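Translation initiation factor eIF2b-like protein (PDB 5DBO) forms the beta subunit of eIF2B, the heterodecameric complex that is thought to act as guanine nucleotide exchange factor for eIF2 in translation initiation. Local coordinates at residues Pro341-Gly351 and Thr373-Asp381. Residues are numbered along the deposited sequence; the frame is centred on the assembly and turned at random.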
ATOM      1  N   PRO B 341     -12.341   9.358 -25.286  1.00 78.36           N
ATOM      2  CA  PRO B 341     -12.891   8.145 -25.881  1.00 77.37           C
ATOM      3  C   PRO B 341     -14.364   8.293 -26.184  1.00 81.08           C
ATOM      4  O   PRO B 341     -15.065   9.036 -25.498  1.00 84.09           O
ATOM      5  CB  PRO B 341     -12.642   7.086 -24.801  1.00 72.54           C
ATOM      6  CG  PRO B 341     -12.587   7.870 -23.522  1.00 71.55           C
ATOM      7  CD  PRO B 341     -11.896   9.147 -23.898  1.00 73.30           C
ATOM      8  N   SER B 342     -14.804   7.609 -27.235  1.00 82.37           N
ATOM      9  CA  SER B 342     -16.215   7.451 -27.534  1.00 86.25           C
ATOM     10  C   SER B 342     -16.886   6.883 -26.285  1.00 93.75           C
ATOM     11  O   SER B 342     -16.236   6.191 -25.505  1.00 94.02           O
ATOM     12  CB  SER B 342     -16.392   6.551 -28.744  1.00 85.16           C
ATOM     13  OG  SER B 342     -15.971   5.233 -28.462  1.00 64.93           O
ATOM     14  N   ASP B 343     -18.177   7.133 -26.091  1.00100.45           N
ATOM     15  CA  ASP B 343     -18.834   6.604 -24.902  1.00103.28           C
ATOM     16  C   ASP B 343     -19.013   5.094 -24.917  1.00110.21           C
ATOM     17  O   ASP B 343     -19.207   4.490 -23.863  1.00114.01           O
ATOM     18  CB  ASP B 343     -20.228   7.219 -24.724  1.00103.83           C
ATOM     19  CG  ASP B 343     -20.236   8.725 -24.818  1.00103.77           C
ATOM     20  OD1 ASP B 343     -19.285   9.384 -24.344  1.00103.70           O
ATOM     21  OD2 ASP B 343     -21.241   9.249 -25.340  1.00103.52           O
ATOM     22  N   GLU B 344     -18.910   4.474 -26.085  1.00118.37           N
ATOM     23  CA  GLU B 344     -18.872   3.016 -26.169  1.00121.72           C
ATOM     24  C   GLU B 344     -17.561   2.456 -25.613  1.00116.65           C
ATOM     25  O   GLU B 344     -17.540   1.377 -25.024  1.00116.53           O
ATOM     26  CB  GLU B 344     -19.109   2.540 -27.603  1.00129.95           C
ATOM     27  CG  GLU B 344     -20.271   3.254 -28.315  1.00140.97           C
ATOM     28  CD  GLU B 344     -19.895   4.663 -28.761  1.00145.22           C
ATOM     29  OE1 GLU B 344     -18.685   4.910 -28.822  1.00144.82           O
ATOM     30  OE2 GLU B 344     -20.780   5.505 -29.039  1.00147.56           O
ATOM     31  N   VAL B 345     -16.465   3.176 -25.833  1.00108.39           N
ATOM     32  CA  VAL B 345     -15.178   2.772 -25.284  1.00103.92           C
ATOM     33  C   VAL B 345     -15.176   3.002 -23.781  1.00101.73           C
ATOM     34  O   VAL B 345     -14.788   2.129 -23.006  1.00100.86           O
ATOM     35  CB  VAL B 345     -13.992   3.549 -25.931  1.00 76.47           C
ATOM     36  CG1 VAL B 345     -12.682   3.251 -25.212  1.00 72.85           C
ATOM     37  CG2 VAL B 345     -13.870   3.225 -27.409  1.00 59.72           C
ATOM     38  N   SER B 346     -15.625   4.191 -23.389  1.00 99.81           N
ATOM     39  CA  SER B 346     -15.740   4.587 -21.991  1.00 92.82           C
ATOM     40  C   SER B 346     -16.583   3.639 -21.159  1.00 87.47           C
ATOM     41  O   SER B 346     -16.228   3.322 -20.025  1.00 85.31           O
ATOM     42  CB  SER B 346     -16.334   5.994 -21.884  1.00 94.57           C
ATOM     43  OG  SER B 346     -15.622   6.937 -22.660  1.00 96.63           O
ATOM     44  N   ARG B 347     -17.699   3.187 -21.721  1.00 87.71           N
ATOM     45  CA  ARG B 347     -18.464   2.117 -21.091  1.00 90.37           C
ATOM     46  C   ARG B 347     -17.690   0.803 -21.024  1.00 95.16           C
ATOM     47  O   ARG B 347     -17.650   0.160 -19.975  1.00 96.83           O
ATOM     48  CB  ARG B 347     -19.796   1.921 -21.816  1.00 91.03           C
ATOM     49  CG  ARG B 347     -20.746   3.095 -21.647  1.00 91.07           C
ATOM     50  CD  ARG B 347     -22.036   2.880 -22.412  1.00 94.30           C
ATOM     51  NE  ARG B 347     -22.403   4.041 -23.219  1.00 98.22           N
ATOM     52  CZ  ARG B 347     -22.719   3.982 -24.508  1.00103.76           C
ATOM     53  NH1 ARG B 347     -22.715   2.815 -25.138  1.00106.39           N
ATOM     54  NH2 ARG B 347     -23.042   5.086 -25.170  1.00106.61           N
ATOM     55  N   GLY B 348     -17.072   0.400 -22.126  1.00100.15           N
ATOM     56  CA  GLY B 348     -16.446  -0.908 -22.189  1.00105.44           C
ATOM     57  C   GLY B 348     -17.122  -1.895 -23.118  1.00114.89           C
ATOM     58  O   GLY B 348     -17.051  -3.105 -22.903  1.00117.43           O
ATOM     59  N   GLU B 349     -17.777  -1.384 -24.155  1.00121.56           N
ATOM     60  CA  GLU B 349     -18.527  -2.235 -25.068  1.00124.93           C
ATOM     61  C   GLU B 349     -17.728  -2.539 -26.334  1.00124.59           C
ATOM     62  O   GLU B 349     -18.151  -3.347 -27.161  1.00129.28           O
ATOM     63  CB  GLU B 349     -19.859  -1.582 -25.436  1.00128.84           C
ATOM     64  CG  GLU B 349     -20.830  -1.457 -24.274  1.00133.98           C
ATOM     65  CD  GLU B 349     -22.126  -0.778 -24.672  1.00139.21           C
ATOM     66  OE1 GLU B 349     -22.193  -0.249 -25.802  1.00143.63           O
ATOM     67  OE2 GLU B 349     -23.076  -0.778 -23.857  1.00138.21           O
ATOM     68  N   LEU B 350     -16.574  -1.897 -26.476  1.00119.03           N
ATOM     69  CA  LEU B 350     -15.740  -2.087 -27.659  1.00116.10           C
ATOM     70  C   LEU B 350     -15.132  -3.487 -27.697  1.00117.82           C
ATOM     71  O   LEU B 350     -14.708  -4.019 -26.669  1.00117.97           O
ATOM     72  CB  LEU B 350     -14.632  -1.031 -27.711  1.00111.45           C
ATOM     73  CG  LEU B 350     -13.719  -1.082 -28.939  1.00111.20           C
ATOM     74  CD1 LEU B 350     -14.523  -0.860 -30.212  1.00115.13           C
ATOM     75  CD2 LEU B 350     -12.593  -0.068 -28.828  1.00108.52           C
ATOM     76  N   GLY B 351     -15.094  -4.076 -28.890  1.00119.28           N
ATOM     77  CA  GLY B 351     -14.549  -5.408 -29.074  1.00118.96           C
ATOM     78  C   GLY B 351     -15.612  -6.402 -29.499  1.00121.80           C
ATOM     79  O   GLY B 351     -16.734  -6.382 -28.989  1.00122.88           O
ATOM     80  N   THR B 373     -15.629  -9.130 -24.324  1.00124.37           N
ATOM     81  CA  THR B 373     -14.838  -8.033 -24.866  1.00119.90           C
ATOM     82  C   THR B 373     -13.342  -8.218 -24.574  1.00115.32           C
ATOM     83  O   THR B 373     -12.924  -8.375 -23.425  1.00113.52           O
ATOM     84  CB  THR B 373     -15.338  -6.666 -24.325  1.00122.72           C
ATOM     85  OG1 THR B 373     -14.515  -5.610 -24.838  1.00120.06           O
ATOM     86  CG2 THR B 373     -15.333  -6.631 -22.794  1.00121.88           C
ATOM     87  N   THR B 374     -12.552  -8.238 -25.643  1.00110.15           N
ATOM     88  CA  THR B 374     -11.101  -8.430 -25.576  1.00104.23           C
ATOM     89  C   THR B 374     -10.326  -7.275 -24.939  1.00 97.01           C
ATOM     90  O   THR B 374      -9.202  -7.465 -24.466  1.00 93.69           O
ATOM     91  CB  THR B 374     -10.516  -8.680 -26.971  1.00107.37           C
ATOM     92  OG1 THR B 374     -10.835  -7.577 -27.828  1.00109.84           O
ATOM     93  CG2 THR B 374     -11.090  -9.959 -27.560  1.00109.71           C
ATOM     94  N   THR B 375     -10.907  -6.079 -24.959  1.00 93.71           N
ATOM     95  CA  THR B 375     -10.255  -4.898 -24.397  1.00 85.99           C
ATOM     96  C   THR B 375     -11.098  -4.226 -23.324  1.00 84.88           C
ATOM     97  O   THR B 375     -12.323  -4.319 -23.331  1.00 88.48           O
ATOM     98  CB  THR B 375      -9.952  -3.849 -25.479  1.00 82.46           C
ATOM     99  OG1 THR B 375     -11.186  -3.374 -26.036  1.00 80.28           O
ATOM    100  CG2 THR B 375      -9.100  -4.442 -26.577  1.00 86.50           C
ATOM    101  N   ASP B 376     -10.423  -3.537 -22.411  1.00 80.27           N
ATOM    102  CA  ASP B 376     -11.086  -2.809 -21.338  1.00 79.88           C
ATOM    103  C   ASP B 376     -10.694  -1.345 -21.331  1.00 74.68           C
ATOM    104  O   ASP B 376      -9.655  -0.965 -21.876  1.00 73.34           O
ATOM    105  CB  ASP B 376     -10.758  -3.421 -19.972  1.00 85.64           C
ATOM    106  CG  ASP B 376     -11.489  -4.720 -19.719  1.00 96.56           C
ATOM    107  OD1 ASP B 376     -12.363  -5.093 -20.533  1.00105.01           O
ATOM    108  OD2 ASP B 376     -11.193  -5.364 -18.691  1.00 97.86           O
ATOM    109  N   TYR B 377     -11.546  -0.520 -20.731  1.00 71.10           N
ATOM    110  CA  TYR B 377     -11.238   0.892 -20.580  1.00 66.43           C
ATOM    111  C   TYR B 377     -10.828   1.187 -19.145  1.00 64.21           C
ATOM    112  O   TYR B 377     -11.431   0.692 -18.194  1.00 69.12           O
ATOM    113  CB  TYR B 377     -12.425   1.765 -20.992  1.00 66.06           C
ATOM    114  CG  TYR B 377     -12.251   3.232 -20.659  1.00 67.97           C
ATOM    115  CD1 TYR B 377     -11.501   4.067 -21.478  1.00 70.49           C
ATOM    116  CD2 TYR B 377     -12.864   3.789 -19.547  1.00 70.81           C
ATOM    117  CE1 TYR B 377     -11.343   5.410 -21.183  1.00 72.89           C
ATOM    118  CE2 TYR B 377     -12.715   5.132 -19.246  1.00 74.43           C
ATOM    119  CZ  TYR B 377     -11.952   5.937 -20.067  1.00 75.31           C
ATOM    120  OH  TYR B 377     -11.802   7.274 -19.769  1.00 77.36           O
ATOM    121  N   ILE B 378      -9.775   1.977 -19.000  1.00 59.81           N
ATOM    122  CA  ILE B 378      -9.328   2.437 -17.695  1.00 58.11           C
ATOM    123  C   ILE B 378      -9.430   3.953 -17.623  1.00 57.99           C
ATOM    124  O   ILE B 378      -8.751   4.655 -18.372  1.00 58.36           O
ATOM    125  CB  ILE B 378      -7.877   2.005 -17.402  1.00 56.10           C
ATOM    126  CG1 ILE B 378      -7.772   0.483 -17.363  1.00 56.60           C
ATOM    127  CG2 ILE B 378      -7.399   2.592 -16.088  1.00 55.29           C
ATOM    128  CD1 ILE B 378      -6.405  -0.020 -16.942  1.00 58.25           C
ATOM    129  N   PRO B 379     -10.297   4.464 -16.738  1.00 57.51           N
ATOM    130  CA  PRO B 379     -10.393   5.916 -16.559  1.00 58.46           C
ATOM    131  C   PRO B 379      -9.066   6.470 -16.045  1.00 62.95           C
ATOM    132  O   PRO B 379      -8.334   5.757 -15.361  1.00 63.84           O
ATOM    133  CB  PRO B 379     -11.525   6.077 -15.538  1.00 55.18           C
ATOM    134  CG  PRO B 379     -11.612   4.767 -14.856  1.00 54.51           C
ATOM    135  CD  PRO B 379     -11.234   3.735 -15.869  1.00 54.73           C
ATOM    136  N   PRO B 380      -8.751   7.724 -16.390  1.00 66.46           N
ATOM    137  CA  PRO B 380      -7.445   8.343 -16.131  1.00 70.02           C
ATOM    138  C   PRO B 380      -7.042   8.426 -14.657  1.00 75.20           C
ATOM    139  O   PRO B 380      -5.852   8.563 -14.371  1.00 73.64           O
ATOM    140  CB  PRO B 380      -7.606   9.749 -16.722  1.00 70.31           C
ATOM    141  CG  PRO B 380      -9.068   9.973 -16.794  1.00 70.43           C
ATOM    142  CD  PRO B 380      -9.651   8.640 -17.106  1.00 68.32           C
ATOM    143  N   ASP B 381      -7.999   8.350 -13.742  1.00 81.93           N
ATOM    144  CA  ASP B 381      -7.685   8.511 -12.324  1.00 85.79           C
ATOM    145  C   ASP B 381      -6.990   7.290 -11.730  1.00 81.15           C
ATOM    146  O   ASP B 381      -6.417   7.363 -10.644  1.00 80.82           O
ATOM    147  CB  ASP B 381      -8.958   8.824 -11.542  1.00 95.56           C
ATOM    148  CG  ASP B 381      -9.842   9.823 -12.258  1.00109.86           C
ATOM    149  OD1 ASP B 381      -9.532  11.034 -12.208  1.00116.71           O
ATOM    150  OD2 ASP B 381     -10.837   9.399 -12.883  1.00115.90           O
TER
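Gly-351 and Thr-373 bring the two backbones to a CA separation of 5.0 Å, and just past helix 343-347 the chain again runs beside strand 375-378, with CA of Gly-348 5.7 Å from CA of Tyr-377. Tyr-377 carries most of the contact. With CG anti to the backbone N (chi1 171°), its ring lies against the helix at Val-345 and Ser-346, and CA of Ser-346 sits over one face in a CH-pi contact, 4.0 Å from the centroid; the serine CB turns away from the strand, and its OG donates to Ser-342 O. Pro-341 crosses the tyrosine side chain at about a right angle, CG to CE1 of Tyr-377 3.6 Å, while Val-345 offers CG1 to CD1. The phenol OH, past the proline, hydrogen-bonds Asn-304. Strand 375-378 is, within this chain, an edge strand of a three-stranded antiparallel sheet, pairing with strand 307-310. A Schellman motif ends the helix: Glu-349 N bonds Glu-344 O, Gly-348 N approaches Val-345 O, and Gly-348, as C-prime residue, adopts a positive phi (111°) at which a CB would jam against the preceding carbonyl O. Beyond this turn, OG1 of Thr-373 is placed to donate to Leu-350 O, though the modelled separation is implausibly short and its length doubtful; Leu-350 also packs on Leu-308 of the neighbouring strand.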